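Local coordinates for putative Phosphoglycerate mutase (Plasmodium falciparum, PDB 3EOZ), which probably acts, through the histidine phosphatase domain present here, as a serine/threonine-protein phosphatase, and may also have phosphoglycerate mutase activity, at residues Lys59-Leu64 with Gly183-Leu187; Lys68-Ile72 with Phe91-Leu96; Asn98-Leu102 with Lys133-Tyr138. One frame throughout, in Å; residues are numbered along the deposited sequence.

Interaction 1 (Lys59-Leu64 with Gly183-Leu187); sequences KLKDIL and GITWL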
# COMPACT_ATOMS: atom_id res chain seq x y z
N LYS B 59 3.16 15.83 20.42
CA LYS B 59 3.42 14.38 20.30
C LYS B 59 4.90 14.03 20.31
O LYS B 59 5.32 13.09 20.98
CB LYS B 59 2.81 13.82 19.00
CG LYS B 59 2.68 12.29 19.00
CD LYS B 59 1.39 11.88 19.69
CE LYS B 59 1.44 10.49 20.21
NZ LYS B 59 0.21 10.25 21.01
N LEU B 60 5.69 14.79 19.55
CA LEU B 60 7.15 14.64 19.55
C LEU B 60 7.71 14.79 20.96
O LEU B 60 8.48 13.92 21.42
CB LEU B 60 7.80 15.64 18.60
CG LEU B 60 7.53 15.34 17.13
CD1 LEU B 60 7.65 16.59 16.26
CD2 LEU B 60 8.47 14.25 16.63
N LYS B 61 7.33 15.86 21.67
CA LYS B 61 7.79 16.05 23.06
C LYS B 61 7.41 14.84 23.92
O LYS B 61 8.20 14.39 24.75
CB LYS B 61 7.24 17.34 23.68
N ASP B 62 6.21 14.30 23.70
CA ASP B 62 5.78 13.13 24.45
C ASP B 62 6.63 11.90 24.14
O ASP B 62 7.06 11.20 25.05
CB ASP B 62 4.30 12.83 24.23
CG ASP B 62 3.40 13.82 24.94
OD1 ASP B 62 3.90 14.55 25.84
OD2 ASP B 62 2.19 13.88 24.62
N ILE B 63 6.88 11.64 22.86
CA ILE B 63 7.60 10.41 22.47
C ILE B 63 9.13 10.51 22.61
O ILE B 63 9.82 9.49 22.64
CB ILE B 63 7.20 9.95 21.05
CG1 ILE B 63 7.69 10.92 19.98
CG2 ILE B 63 5.68 9.78 20.95
CD1 ILE B 63 7.13 10.62 18.61
N LEU B 64 9.65 11.74 22.69
CA LEU B 64 11.09 11.97 22.90
C LEU B 64 11.45 12.40 24.34
O LEU B 64 12.61 12.65 24.65
CB LEU B 64 11.61 13.02 21.90
CG LEU B 64 11.65 12.60 20.42
CD1 LEU B 64 11.69 13.82 19.49
CD2 LEU B 64 12.84 11.71 20.18
N GLY B 183 2.22 12.01 10.11
CA GLY B 183 2.98 13.24 10.31
C GLY B 183 4.34 13.01 10.95
O GLY B 183 5.23 13.85 10.82
N ILE B 184 4.51 11.89 11.65
CA ILE B 184 5.81 11.51 12.20
C ILE B 184 6.15 10.10 11.70
O ILE B 184 5.34 9.18 11.80
CB ILE B 184 5.83 11.52 13.78
CG1 ILE B 184 5.35 12.87 14.35
CG2 ILE B 184 7.21 11.19 14.32
CD1 ILE B 184 5.00 12.82 15.86
N THR B 185 7.34 9.95 11.19
CA THR B 185 7.84 8.67 10.76
C THR B 185 9.20 8.51 11.36
O THR B 185 10.06 9.28 11.10
CB THR B 185 7.96 8.62 9.27
OG1 THR B 185 6.71 8.93 8.71
CG2 THR B 185 8.30 7.28 8.84
N TRP B 186 9.38 7.49 12.15
CA TRP B 186 10.59 7.32 12.91
C TRP B 186 11.23 5.98 12.60
O TRP B 186 10.69 4.98 12.92
CB TRP B 186 10.21 7.43 14.37
CG TRP B 186 11.25 7.21 15.35
CD1 TRP B 186 12.46 6.73 15.13
CD2 TRP B 186 11.16 7.44 16.74
NE1 TRP B 186 13.15 6.64 16.29
CE2 TRP B 186 12.37 7.08 17.30
CE3 TRP B 186 10.17 7.94 17.57
CZ2 TRP B 186 12.63 7.19 18.64
CZ3 TRP B 186 10.42 8.05 18.90
CH2 TRP B 186 11.64 7.67 19.42
N LEU B 187 12.38 5.97 11.98
CA LEU B 187 13.02 4.72 11.65
C LEU B 187 14.15 4.34 12.56
O LEU B 187 14.81 5.18 13.06
CB LEU B 187 13.56 4.77 10.26
CG LEU B 187 12.54 5.04 9.19
CD1 LEU B 187 12.16 6.46 9.29
CD2 LEU B 187 13.11 4.73 7.86
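Ile-184 fits its side chain against three residues of segment 59-64, part of helix 49-64, with no hydrogen bond between the two segments. From CB the chain forks, and both branches first meet Leu-60: CG2 lies 4.0 Å from Leu-60 CD2. CG1, turned opposite the carbonyl carbon (chi1 -53°), passes the same methyl as the two side chains slide by each other in opposite directions. At the tip, CD1 rests against the helix, 3.8 Å from Leu-60 CG. There it also touches Lys-59, whose chain crosses it at about a right angle, CG to CD1 being 3.9 Å. Ile-63 is the third partner, its CD1 meeting Ile-184 CD1 tip to tip at 4.1 Å. Ile-63 can do this because CG1 stands between its own backbone N and carbonyl carbon (chi1 68°), and that turn also brings Ile-63 CG1 within 4.1 Å of Trp-186 CZ3. The indole presents an edge to the carbonyl O of Ile-63, while Leu-64 CD2 comes obliquely to CH2 at 4.3 Å. On the sheet, Phe-200 faces both Gly-183 and Ile-184 across a classic beta bulge. The axes of the short segments 59-64 and 184-187 come within 11.3 Å at 26°, a helix-on-sheet contact typical of the layered alpha/beta fold of histidine phosphatases, here joining helix 49-64 to strand 182-189.

Interaction 2 (Lys68-Ile72 with Phe91-Leu96); sequences KVSVI and FPDANL
Val-69 and Phe-91 are brought together by two torsions: Val-69 carries CG1 opposite its backbone N (chi1 174°), and Phe-91 carries its ring opposite its own carbonyl carbon (chi1 -50°). Val-69 CG1 is thereby placed over one face of the phenyl ring, while CG2 comes nearest to the ring, 3.4 Å from Phe-91 CE1. The ring also packs on Leu-60 and Leu-64 of helix 49-64. Phe-91 starts a type I turn ending at Ala-94, whose CB reaches back to Val-69 CG1 at 4.2 Å. The Ala-94 methyl also comes very near the backbone, CB lying 3.1 Å from Val-69 O, a tight contact and not a hydrogen bond.

Past the turn the chains pair in register, Val-71 with Asn-95 and Ile-72 with Leu-96. Asn-95 N donates to Ser-70 O at 3.0 Å, almost straight at 173° about the hydrogen, and Asn-95 O in turn accepts from Ile-72 N at 2.9 Å. One residue thus uses both its N-H and its C=O on the neighbouring strand, as parallel pairing requires. A CA-H...O contact supplements the ladder, with Val-71 CA 3.3 Å from Asn-95 O. Ile-72 and Leu-96 lie side by side, pointing the same way, Ile-72 CB to Leu-96 CD1 being 4.1 Å. CB of Ser-70 leaves the backbone away from segment 91-96, and OG is hydrogen-bonded to Glu-148 OE2 and Gln-150 NE2 of strand 148-154. This parallel ladder closes the beta-alpha-beta crossover made by strand 68-74, helix 78-88 and strand 95-98, the strand at the edge of the sheet within this chain.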
# COMPACT_ATOMS: atom_id res chain seq x y z
N LYS B 68 17.55 14.01 24.18
CA LYS B 68 17.89 15.36 23.74
C LYS B 68 17.68 15.53 22.24
O LYS B 68 18.22 14.75 21.45
CB LYS B 68 19.35 15.67 24.10
N VAL B 69 16.91 16.55 21.86
CA VAL B 69 16.75 16.96 20.46
C VAL B 69 17.66 18.17 20.19
O VAL B 69 17.32 19.29 20.53
CB VAL B 69 15.28 17.34 20.13
CG1 VAL B 69 15.17 17.91 18.73
CG2 VAL B 69 14.38 16.14 20.29
N SER B 70 18.79 17.93 19.54
CA SER B 70 19.78 18.98 19.32
C SER B 70 19.51 19.88 18.12
O SER B 70 19.83 21.07 18.16
CB SER B 70 21.18 18.37 19.19
OG SER B 70 21.24 17.41 18.15
N VAL B 71 18.95 19.32 17.04
CA VAL B 71 18.68 20.09 15.81
C VAL B 71 17.31 19.79 15.21
O VAL B 71 16.84 18.67 15.26
CB VAL B 71 19.73 19.80 14.71
CG1 VAL B 71 19.58 20.80 13.55
CG2 VAL B 71 21.14 19.82 15.29
N ILE B 72 16.69 20.80 14.64
CA ILE B 72 15.50 20.66 13.85
C ILE B 72 15.85 21.21 12.47
O ILE B 72 16.15 22.39 12.33
CB ILE B 72 14.33 21.44 14.47
CG1 ILE B 72 13.99 20.87 15.86
CG2 ILE B 72 13.11 21.36 13.59
CD1 ILE B 72 12.96 21.69 16.63
N PHE B 91 10.90 22.09 22.11
CA PHE B 91 12.32 21.80 22.34
C PHE B 91 13.09 23.14 22.27
O PHE B 91 13.74 23.45 21.26
CB PHE B 91 12.86 20.78 21.30
CG PHE B 91 12.02 19.54 21.16
CD1 PHE B 91 12.33 18.38 21.87
CD2 PHE B 91 10.92 19.52 20.31
CE1 PHE B 91 11.55 17.23 21.73
CE2 PHE B 91 10.15 18.39 20.17
CZ PHE B 91 10.46 17.24 20.89
N PRO B 92 12.99 23.95 23.34
CA PRO B 92 13.58 25.30 23.31
C PRO B 92 15.10 25.28 23.18
O PRO B 92 15.68 26.19 22.60
CB PRO B 92 13.15 25.90 24.66
CG PRO B 92 12.18 24.91 25.28
CD PRO B 92 12.53 23.59 24.70
N ASP B 93 15.73 24.21 23.69
CA ASP B 93 17.18 24.04 23.61
C ASP B 93 17.71 23.62 22.22
O ASP B 93 18.92 23.45 22.04
CB ASP B 93 17.63 23.02 24.66
N ALA B 94 16.82 23.43 21.25
CA ALA B 94 17.23 22.87 19.97
C ALA B 94 17.50 23.95 18.94
O ALA B 94 16.81 24.97 18.89
CB ALA B 94 16.15 21.91 19.46
N ASN B 95 18.48 23.72 18.09
CA ASN B 95 18.84 24.69 17.05
C ASN B 95 18.12 24.41 15.73
O ASN B 95 18.15 23.29 15.22
CB ASN B 95 20.36 24.68 16.86
CG ASN B 95 21.13 24.85 18.18
OD1 ASN B 95 21.77 23.92 18.67
ND2 ASN B 95 21.01 26.03 18.78
N LEU B 96 17.45 25.42 15.19
CA LEU B 96 16.84 25.34 13.87
C LEU B 96 17.93 25.52 12.83
O LEU B 96 18.61 26.53 12.84
CB LEU B 96 15.75 26.40 13.70
CG LEU B 96 14.39 26.07 14.34
CD1 LEU B 96 14.56 25.37 15.66
CD2 LEU B 96 13.54 27.32 14.53

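Interaction 3 (Asn98-Leu102 with Lys133-Tyr138); sequences NDPNL and KAYETY. With PO4 (phosphate ion), chain D.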
# COMPACT_ATOMS: atom_id res chain seq x y z
N ASN B 98 18.66 25.53 8.62
CA ASN B 98 18.12 25.62 7.27
C ASN B 98 18.97 24.80 6.32
O ASN B 98 20.19 24.99 6.28
CB ASN B 98 18.11 27.08 6.82
CG ASN B 98 17.44 27.29 5.45
OD1 ASN B 98 17.73 26.59 4.49
ND2 ASN B 98 16.54 28.27 5.38
N ASP B 99 18.34 23.91 5.55
CA ASP B 99 19.03 23.09 4.56
C ASP B 99 18.29 23.26 3.24
O ASP B 99 17.24 22.66 3.04
CB ASP B 99 19.06 21.62 4.97
CG ASP B 99 19.85 20.74 4.01
OD1 ASP B 99 20.26 21.25 2.94
OD2 ASP B 99 20.07 19.54 4.31
N PRO B 100 18.83 24.09 2.34
CA PRO B 100 18.21 24.25 1.02
C PRO B 100 18.08 22.94 0.22
O PRO B 100 17.27 22.87 -0.70
CB PRO B 100 19.13 25.24 0.30
CG PRO B 100 20.32 25.37 1.10
CD PRO B 100 19.98 24.98 2.50
N ASN B 101 18.88 21.92 0.56
CA ASN B 101 18.74 20.58 -0.04
C ASN B 101 17.40 19.88 0.27
O ASN B 101 17.00 18.99 -0.48
CB ASN B 101 19.92 19.69 0.36
CG ASN B 101 21.21 20.05 -0.36
OD1 ASN B 101 21.18 20.62 -1.45
ND2 ASN B 101 22.34 19.66 0.21
N LEU B 102 16.72 20.30 1.36
CA LEU B 102 15.37 19.85 1.70
C LEU B 102 14.26 20.55 0.90
O LEU B 102 13.08 20.24 1.08
CB LEU B 102 15.10 20.06 3.20
CG LEU B 102 15.78 19.15 4.22
CD1 LEU B 102 15.49 19.64 5.60
CD2 LEU B 102 15.36 17.67 4.07
N LYS B 133 21.85 14.39 -1.98
CA LYS B 133 22.71 14.93 -0.96
C LYS B 133 22.00 14.98 0.40
O LYS B 133 22.59 14.62 1.40
CB LYS B 133 23.21 16.33 -1.38
CG LYS B 133 24.18 16.99 -0.38
CD LYS B 133 25.34 16.08 -0.00
CE LYS B 133 26.41 16.79 0.84
NZ LYS B 133 25.99 17.01 2.24
N ALA B 134 20.74 15.41 0.42
CA ALA B 134 19.97 15.41 1.65
C ALA B 134 19.74 13.99 2.17
O ALA B 134 19.83 13.73 3.38
CB ALA B 134 18.63 16.10 1.45
N TYR B 135 19.43 13.07 1.25
CA TYR B 135 19.17 11.69 1.61
C TYR B 135 20.37 11.11 2.35
O TYR B 135 20.23 10.49 3.38
CB TYR B 135 18.85 10.84 0.37
CG TYR B 135 18.62 9.39 0.71
CD1 TYR B 135 17.48 9.00 1.39
CD2 TYR B 135 19.56 8.41 0.39
CE1 TYR B 135 17.26 7.66 1.73
CE2 TYR B 135 19.37 7.08 0.73
CZ TYR B 135 18.22 6.71 1.39
OH TYR B 135 18.01 5.40 1.74
N GLU B 136 21.56 11.33 1.80
CA GLU B 136 22.80 10.88 2.45
C GLU B 136 23.08 11.60 3.76
O GLU B 136 23.59 10.99 4.70
CB GLU B 136 23.97 11.07 1.52
CG GLU B 136 23.84 10.22 0.26
CD GLU B 136 25.05 10.30 -0.64
OE1 GLU B 136 25.91 11.18 -0.43
OE2 GLU B 136 25.14 9.46 -1.57
N THR B 137 22.79 12.90 3.81
CA THR B 137 23.00 13.64 5.02
C THR B 137 22.19 13.00 6.14
O THR B 137 22.73 12.66 7.18
CB THR B 137 22.58 15.09 4.88
OG1 THR B 137 23.40 15.73 3.90
CG2 THR B 137 22.68 15.83 6.26
N TYR B 138 20.90 12.80 5.90
CA TYR B 138 20.00 12.43 6.97
C TYR B 138 19.90 10.93 7.15
O TYR B 138 19.57 10.46 8.24
CB TYR B 138 18.64 13.10 6.76
CG TYR B 138 18.78 14.61 6.69
CD1 TYR B 138 19.08 15.36 7.83
CD2 TYR B 138 18.64 15.29 5.49
CE1 TYR B 138 19.22 16.75 7.78
CE2 TYR B 138 18.79 16.67 5.42
CZ TYR B 138 19.08 17.40 6.58
OH TYR B 138 19.22 18.78 6.52
P PO4 D . 20.02 3.24 -0.78
O1 PO4 D . 20.03 1.79 -1.22
O2 PO4 D . 19.58 3.33 0.68
O3 PO4 D . 21.42 3.79 -0.91
O4 PO4 D . 19.14 4.03 -1.72
O HOH W 1 21.99 18.25 2.64
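Tyr-138 and Asn-101 lose the most surface in this contact, and Ala-134 follows. The phenol of Tyr-138 donates from OH to Asp-99 OD2 at 2.5 Å, a very short separation whose exact value is doubtful at this resolution. The carboxylate oxygen sits at the ring edge, near its plane, with the two flat groups turned 44° apart. Asp-99 extends to it with CG opposite the backbone N (chi1 -176°), leaving OD1 to accept from Asn-101 N at 2.8 Å in an Asx turn. Leu-102 crosses the ring obliquely, its CD2 lying 3.8 Å from Tyr-138 CE2, and Thr-137 CG2 stands over the centre of one ring face.

Asn-101 settles on the helix by two routes. Asn-101 CB packs 4.0 Å from Ala-134 CB, and the amide nitrogen ND2 makes van der Waals contact with the lysine methylene, 3.3 Å from Lys-133 CG. A water joins the polar groups: it accepts from Asn-101 ND2 at 2.8 Å and donates to Asp-99 OD2 at 2.9 Å. Its other donation, to Thr-137 OG1, spans 3.2 Å. On the same helix Tyr-135 donates its OH to a phosphate, probably from the crystallisation liquor, which Arg-165 NE also holds. Tyr-138 meets Tyr-73 edge-to-face. An Asx turn at Asp-99 overlaps the short 3-10 segment 100-102, and together they dock the loop after strand 95-98 on helix 114-139 of the alpha/beta fold.

Overall arrangement
Interaction 3 lies nearest the chain's centre (about 10 Å between centres), interaction 1 next (about 12 Å) and interaction 2 farthest (about 16 Å), and each mixes buried with exposed residues. Interaction 1 is apolar helix-on-sheet packing; interaction 2 combines backbone pairing on the strand at the edge of the sheet within this chain with an apolar patch; interaction 3 adds side-chain hydrogen bonds and a water to an apolar patch. Interactions 1 and 2 touch, Leu-64 CD1 lying 3.6 Å from Val-69 CG2, and so share one apolar layer over the same sheet. Interaction 3 follows interaction 2 in sequence, their centres about 17 Å apart, and lies across the chain's centre from interaction 1.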